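Local structure of putative transcriptional regulator protein (Vibrio parahaemolyticus, 3ER6) at residues V133-S136 / Y137-H140; D91-P95 / A96-W100. The protein probably acts as a sequence-specific DNA-binding transcription regulator of the AraC type, of which this chain is the DJ-1/PfpI-like domain. The protein carries 1 engineered substitution. All coordinates share one frame; numbering follows the deposited sequence.

Contact 1 of 2, residues V133-S136 / Y137-H140; sequences VMHS and YFAH
Met134 lays its side chain along the start of the helix, overlapping Phe138 four residues on. With CG anti to the backbone N (chi1 179°) and the chain bent at both later torsions, CG rests on the Phe138 backbone, 3.6 Å from Phe138 C, and SD turns back to lie 4.0 Å from Phe138 CB. The same sulfur sits over the centre of one face of the His135 imidazole, 3.7 Å above its plane. A flexible thioether suits this place, since it can fold into the angle between a ring and a helix backbone.

The imidazole runs beside the Phe138 side chain, and His135 CE1 approaches Phe138 CD2 at 3.9 Å. Its edge faces the first turn, with Tyr137 N near the ring plane. Phe138 in turn has Tyr137 CD2 over one face, offset toward the rim. His135 O faces the first turn of the helix and accepts a weak, bent bond from Phe138 N (3.3 Å, 127°). Water 1 is inserted between Ser136 O, to which it donates, and His140 N, from which it accepts at 2.8 Å, bridging a carbonyl and amide that would pair directly in a regular helix.

This turn opens helix 136-145 of what is probably a DJ-1/PfpI-like alpha/beta domain. His135 NE2 bonds to Asp115 OD1, tying the helix start to the end of central strand 110-114. Met134 and Phe138 pack on Phe119 of helix 117-124, Met134 and Ala139 reach Leu151 of strand 150-151, and Tyr137 meets Gln194 of the second subunit.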
ATOM      1  N   VAL A 133      -0.681  10.870 -17.342  1.00 33.99           N
ATOM      2  CA  VAL A 133      -1.593   9.721 -17.228  1.00 33.04           C
ATOM      3  C   VAL A 133      -2.531   9.943 -16.026  1.00 32.45           C
ATOM      4  O   VAL A 133      -2.149  10.569 -15.052  1.00 32.82           O
ATOM      5  CB  VAL A 133      -0.762   8.405 -17.043  1.00 32.34           C
ATOM      6  CG1 VAL A 133       0.084   8.127 -18.300  1.00 30.64           C
ATOM      7  CG2 VAL A 133       0.149   8.479 -15.762  1.00 28.35           C
ATOM      8  N   MET A 134      -3.762   9.441 -16.073  1.00 31.92           N
ATOM      9  CA  MET A 134      -4.560   9.455 -14.851  1.00 32.13           C
ATOM     10  C   MET A 134      -5.497   8.280 -14.934  1.00 33.83           C
ATOM     11  O   MET A 134      -5.830   7.860 -16.068  1.00 34.81           O
ATOM     12  CB  MET A 134      -5.317  10.782 -14.687  1.00 31.54           C
ATOM     13  CG  MET A 134      -6.212  10.904 -13.428  1.00 31.01           C
ATOM     14  SD  MET A 134      -5.480  10.466 -11.773  1.00 20.77           S
ATOM     15  CE  MET A 134      -4.039  11.444 -11.827  1.00 26.17           C
ATOM     16  N   HIS A 135      -5.919   7.728 -13.793  1.00 33.86           N
ATOM     17  CA  HIS A 135      -6.851   6.616 -13.833  1.00 35.20           C
ATOM     18  C   HIS A 135      -8.266   7.152 -14.142  1.00 35.48           C
ATOM     19  O   HIS A 135      -8.530   8.381 -14.086  1.00 34.65           O
ATOM     20  CB  HIS A 135      -6.810   5.792 -12.522  1.00 35.35           C
ATOM     21  CG  HIS A 135      -6.877   6.620 -11.281  1.00 33.97           C
ATOM     22  ND1 HIS A 135      -7.973   7.381 -10.957  1.00 32.43           N
ATOM     23  CD2 HIS A 135      -5.955   6.845 -10.302  1.00 30.59           C
ATOM     24  CE1 HIS A 135      -7.738   8.021  -9.821  1.00 34.45           C
ATOM     25  NE2 HIS A 135      -6.521   7.716  -9.408  1.00 30.16           N
ATOM     26  N   SER A 136      -9.186   6.252 -14.470  1.00 35.17           N
ATOM     27  CA  SER A 136     -10.515   6.648 -14.911  0.50 36.20           C
ATOM     28  C   SER A 136     -11.308   7.423 -13.875  1.00 36.38           C
ATOM     29  O   SER A 136     -12.145   8.255 -14.219  1.00 35.96           O
ATOM     30  CB  SER A 136     -11.329   5.415 -15.344  0.50 36.51           C
ATOM     31  OG  SER A 136     -10.729   4.812 -16.481  0.50 36.59           O
ATOM     32  N   TYR A 137     -11.071   7.137 -12.596  1.00 36.92           N
ATOM     33  CA  TYR A 137     -11.876   7.811 -11.581  1.00 36.72           C
ATOM     34  C   TYR A 137     -11.641   9.347 -11.617  1.00 36.57           C
ATOM     35  O   TYR A 137     -12.597  10.137 -11.508  1.00 36.08           O
ATOM     36  CB  TYR A 137     -11.624   7.249 -10.174  1.00 38.73           C
ATOM     37  CG  TYR A 137     -12.642   7.802  -9.212  1.00 43.62           C
ATOM     38  CD1 TYR A 137     -13.973   7.465  -9.339  1.00 48.70           C
ATOM     39  CD2 TYR A 137     -12.288   8.719  -8.236  1.00 50.41           C
ATOM     40  CE1 TYR A 137     -14.922   7.973  -8.485  1.00 53.10           C
ATOM     41  CE2 TYR A 137     -13.229   9.252  -7.397  1.00 54.74           C
ATOM     42  CZ  TYR A 137     -14.545   8.872  -7.528  1.00 53.79           C
ATOM     43  OH  TYR A 137     -15.483   9.404  -6.701  1.00 58.37           O
ATOM     44  N   PHE A 138     -10.393   9.778 -11.788  1.00 34.92           N
ATOM     45  CA  PHE A 138     -10.127  11.215 -11.825  1.00 35.71           C
ATOM     46  C   PHE A 138      -9.729  11.811 -13.204  1.00 35.15           C
ATOM     47  O   PHE A 138      -9.326  12.977 -13.279  1.00 35.15           O
ATOM     48  CB  PHE A 138      -9.147  11.639 -10.704  1.00 35.65           C
ATOM     49  CG  PHE A 138      -9.826  11.799  -9.345  1.00 37.93           C
ATOM     50  CD1 PHE A 138     -10.927  12.645  -9.207  1.00 38.63           C
ATOM     51  CD2 PHE A 138      -9.379  11.123  -8.223  1.00 37.06           C
ATOM     52  CE1 PHE A 138     -11.566  12.808  -8.005  1.00 39.09           C
ATOM     53  CE2 PHE A 138     -10.026  11.271  -7.022  1.00 38.73           C
ATOM     54  CZ  PHE A 138     -11.126  12.107  -6.910  1.00 40.63           C
ATOM     55  N   ALA A 139      -9.857  11.035 -14.286  1.00 34.90           N
ATOM     56  CA  ALA A 139      -9.402  11.526 -15.590  1.00 36.07           C
ATOM     57  C   ALA A 139     -10.203  12.728 -16.104  1.00 36.57           C
ATOM     58  O   ALA A 139      -9.637  13.671 -16.712  1.00 35.73           O
ATOM     59  CB  ALA A 139      -9.401  10.418 -16.662  1.00 36.29           C
ATOM     60  N   HIS A 140     -11.521  12.705 -15.876  1.00 36.50           N
ATOM     61  CA  HIS A 140     -12.336  13.855 -16.279  1.00 36.54           C
ATOM     62  C   HIS A 140     -11.866  15.157 -15.609  1.00 35.71           C
ATOM     63  O   HIS A 140     -11.647  16.170 -16.256  1.00 35.19           O
ATOM     64  CB  HIS A 140     -13.816  13.627 -15.963  1.00 37.67           C
ATOM     65  CG  HIS A 140     -14.670  14.787 -16.365  1.00 42.56           C
ATOM     66  ND1 HIS A 140     -15.008  15.041 -17.682  1.00 46.70           N
ATOM     67  CD2 HIS A 140     -15.189  15.807 -15.641  1.00 46.17           C
ATOM     68  CE1 HIS A 140     -15.728  16.148 -17.744  1.00 44.09           C
ATOM     69  NE2 HIS A 140     -15.849  16.632 -16.521  1.00 48.05           N
TER
HETATM   70  O   HOH W   1     -12.966  10.744 -14.566  1.00 47.19           O

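Contact 2 of 2, residues D91-P95 / A96-W100; sequences DKIDP and ALFDW. Engineered in segment 91-95: Lys92 (natural residue Asn).
Ile93 presses its CG2 methyl against the ring of Phe98, 3.6 Å from Phe98 CE2, and Ile93 CB lies equally near that atom. The two side chains cross at about a right angle, the methyl meeting the ring obliquely. CG2 stands anti to the Ile93 backbone N, which directs this branch at the helix, where it also meets Leu97 CD2 at 4.1 Å. A beta-branched residue serves well here, because a methyl fixed close to the main chain can fill the angle between two side chains of the first turn.

Beside this apolar patch, Asp94 caps the N-terminal end of helix 95-106. Its carboxylate oxygen OD1 accepts from Ala96 N at 3.1 Å, reached from well above the carboxylate plane, while the Ala96 methyl lies close to the same oxygen. A short acidic side chain suits this N-cap: it can take a bond from an amide that has no helical carbonyl before it, and its negative charge would probably be favoured at this end of the helix dipole. Pro95 follows at the first helical position, where the lack of an N-H costs nothing.

The backbone fixes the residues that make these contacts. Asp94 O is gripped by two donors. Phe98 N, within the carbonyl plane at 3.3 Å, makes the first i to i+4 bond of the helix; Leu97 N, above that plane at 2.9 Å, adds one of the i to i+3 kind. Asp99 N continues the i to i+4 series, bonding to Pro95 O at 2.9 Å. Further out, Val120 of helix 117-124 packs against both Ile93 and Phe98, with Lys123 and Ala124 also against the phenyl ring. Leu97 and Ala96 rest on Trp69, whose indole also meets that of Trp100.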
ATOM      1  N   ASP A  91      -5.986  23.211  -4.074  1.00 42.17           N
ATOM      2  CA  ASP A  91      -5.834  24.647  -3.878  1.00 46.08           C
ATOM      3  C   ASP A  91      -5.459  24.976  -2.454  1.00 46.03           C
ATOM      4  O   ASP A  91      -5.125  26.119  -2.162  1.00 47.62           O
ATOM      5  CB  ASP A  91      -7.116  25.418  -4.265  1.00 47.10           C
ATOM      6  CG  ASP A  91      -7.296  25.513  -5.790  1.00 53.65           C
ATOM      7  OD1 ASP A  91      -6.353  25.112  -6.550  1.00 56.27           O
ATOM      8  OD2 ASP A  91      -8.382  25.987  -6.227  1.00 61.13           O
ATOM      9  N   LYS A  92      -5.535  23.991  -1.575  1.00 45.64           N
ATOM     10  CA  LYS A  92      -5.234  24.198  -0.167  1.00 45.54           C
ATOM     11  C   LYS A  92      -3.773  23.882   0.172  1.00 44.50           C
ATOM     12  O   LYS A  92      -3.324  24.105   1.304  1.00 44.17           O
ATOM     13  CB  LYS A  92      -6.175  23.377   0.726  1.00 47.06           C
ATOM     14  CG  LYS A  92      -7.653  23.652   0.494  1.00 51.54           C
ATOM     15  CD  LYS A  92      -8.512  22.694   1.336  1.00 55.36           C
ATOM     16  CE  LYS A  92      -9.254  23.431   2.449  1.00 59.53           C
ATOM     17  NZ  LYS A  92      -8.550  23.350   3.788  1.00 61.57           N
ATOM     18  N   ILE A  93      -3.019  23.388  -0.807  1.00 42.64           N
ATOM     19  CA  ILE A  93      -1.642  23.005  -0.548  1.00 40.73           C
ATOM     20  C   ILE A  93      -0.783  24.242  -0.314  1.00 40.03           C
ATOM     21  O   ILE A  93      -0.841  25.197  -1.073  1.00 38.90           O
ATOM     22  CB  ILE A  93      -1.063  22.174  -1.728  1.00 40.95           C
ATOM     23  CG1 ILE A  93      -1.796  20.829  -1.786  1.00 42.52           C
ATOM     24  CG2 ILE A  93       0.465  21.952  -1.565  1.00 40.01           C
ATOM     25  CD1 ILE A  93      -1.337  19.945  -2.945  1.00 44.01           C
ATOM     26  N   ASP A  94       0.007  24.219   0.749  1.00 38.01           N
ATOM     27  CA  ASP A  94       0.910  25.317   1.078  1.00 38.71           C
ATOM     28  C   ASP A  94       1.752  25.719  -0.148  1.00 37.51           C
ATOM     29  O   ASP A  94       2.461  24.914  -0.709  1.00 36.90           O
ATOM     30  CB  ASP A  94       1.810  24.807   2.223  1.00 39.13           C
ATOM     31  CG  ASP A  94       2.676  25.866   2.839  1.00 41.31           C
ATOM     32  OD1 ASP A  94       2.762  27.004   2.328  1.00 40.99           O
ATOM     33  OD2 ASP A  94       3.338  25.486   3.838  1.00 43.65           O
ATOM     34  N   PRO A  95       1.701  26.992  -0.550  1.00 37.99           N
ATOM     35  CA  PRO A  95       2.563  27.443  -1.671  1.00 36.33           C
ATOM     36  C   PRO A  95       4.054  27.203  -1.463  1.00 35.17           C
ATOM     37  O   PRO A  95       4.796  26.991  -2.436  1.00 36.02           O
ATOM     38  CB  PRO A  95       2.324  28.947  -1.723  1.00 37.24           C
ATOM     39  CG  PRO A  95       1.381  29.283  -0.614  1.00 37.73           C
ATOM     40  CD  PRO A  95       0.753  28.029  -0.103  1.00 38.55           C
ATOM     41  N   ALA A  96       4.524  27.316  -0.226  1.00 33.84           N
ATOM     42  CA  ALA A  96       5.926  27.037   0.073  1.00 34.30           C
ATOM     43  C   ALA A  96       6.295  25.587  -0.265  1.00 33.38           C
ATOM     44  O   ALA A  96       7.447  25.285  -0.605  1.00 31.57           O
ATOM     45  CB  ALA A  96       6.244  27.348   1.504  1.00 34.27           C
ATOM     46  N   LEU A  97       5.304  24.702  -0.176  1.00 33.79           N
ATOM     47  CA  LEU A  97       5.525  23.291  -0.517  1.00 34.42           C
ATOM     48  C   LEU A  97       5.634  23.158  -2.045  1.00 33.98           C
ATOM     49  O   LEU A  97       6.486  22.417  -2.529  1.00 31.67           O
ATOM     50  CB  LEU A  97       4.402  22.437   0.034  1.00 34.94           C
ATOM     51  CG  LEU A  97       4.591  20.942   0.287  1.00 38.92           C
ATOM     52  CD1 LEU A  97       5.855  20.562   1.157  1.00 36.84           C
ATOM     53  CD2 LEU A  97       3.352  20.463   0.996  1.00 38.76           C
ATOM     54  N   PHE A  98       4.778  23.864  -2.804  1.00 34.19           N
ATOM     55  CA  PHE A  98       4.995  23.940  -4.257  1.00 33.90           C
ATOM     56  C   PHE A  98       6.372  24.498  -4.589  1.00 33.66           C
ATOM     57  O   PHE A  98       7.001  24.037  -5.525  1.00 33.55           O
ATOM     58  CB  PHE A  98       3.917  24.783  -4.960  1.00 33.90           C
ATOM     59  CG  PHE A  98       2.681  24.027  -5.257  1.00 34.45           C
ATOM     60  CD1 PHE A  98       2.678  23.080  -6.278  1.00 34.72           C
ATOM     61  CD2 PHE A  98       1.535  24.227  -4.521  1.00 35.35           C
ATOM     62  CE1 PHE A  98       1.509  22.357  -6.581  1.00 39.44           C
ATOM     63  CE2 PHE A  98       0.377  23.513  -4.796  1.00 39.52           C
ATOM     64  CZ  PHE A  98       0.363  22.561  -5.842  1.00 37.08           C
ATOM     65  N   ASP A  99       6.842  25.512  -3.845  1.00 34.00           N
ATOM     66  CA  ASP A  99       8.147  26.071  -4.144  1.00 34.61           C
ATOM     67  C   ASP A  99       9.202  25.010  -3.909  1.00 33.52           C
ATOM     68  O   ASP A  99      10.120  24.873  -4.672  1.00 33.63           O
ATOM     69  CB  ASP A  99       8.473  27.310  -3.273  1.00 36.72           C
ATOM     70  CG  ASP A  99       7.572  28.518  -3.588  1.00 40.80           C
ATOM     71  OD1 ASP A  99       6.984  28.549  -4.689  1.00 46.78           O
ATOM     72  OD2 ASP A  99       7.433  29.425  -2.717  1.00 46.85           O
ATOM     73  N   TRP A 100       9.057  24.240  -2.827  1.00 31.69           N
ATOM     74  CA  TRP A 100      10.030  23.204  -2.484  1.00 29.94           C
ATOM     75  C   TRP A 100      10.113  22.074  -3.564  1.00 29.86           C
ATOM     76  O   TRP A 100      11.184  21.693  -3.989  1.00 29.80           O
ATOM     77  CB  TRP A 100       9.638  22.668  -1.094  1.00 29.11           C
ATOM     78  CG  TRP A 100      10.456  21.550  -0.551  1.00 30.98           C
ATOM     79  CD1 TRP A 100      11.736  21.621  -0.053  1.00 30.08           C
ATOM     80  CD2 TRP A 100       9.988  20.221  -0.299  1.00 27.24           C
ATOM     81  NE1 TRP A 100      12.110  20.393   0.439  1.00 30.28           N
ATOM     82  CE2 TRP A 100      11.061  19.510   0.286  1.00 29.41           C
ATOM     83  CE3 TRP A 100       8.800  19.545  -0.593  1.00 30.80           C
ATOM     84  CZ2 TRP A 100      10.977  18.158   0.607  1.00 28.56           C
ATOM     85  CZ3 TRP A 100       8.691  18.177  -0.247  1.00 30.28           C
ATOM     86  CH2 TRP A 100       9.796  17.496   0.349  1.00 25.89           C
TER

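Followed from the N terminus, contact 2 comes first: residues 91-100 carry the chain from the loop after helix 86-89 into helix 95-106. The chain then passes through strand 110-114, helix 117-124 and strand 131-132 before contact 1, where residues 133-140 turn into helix 136-145. Each closes only a tight local turn at a helix start; they lie in series, neither nesting nor crossing. The centres of contact 1 and contact 2 are about 23 Å apart, and the two do not touch. Helix 117-124 is their common neighbour, offering Val120, Lys123 and Ala124 to contact 2 and Ile118 and Phe119 to contact 1. Contact 1 also meets the second subunit.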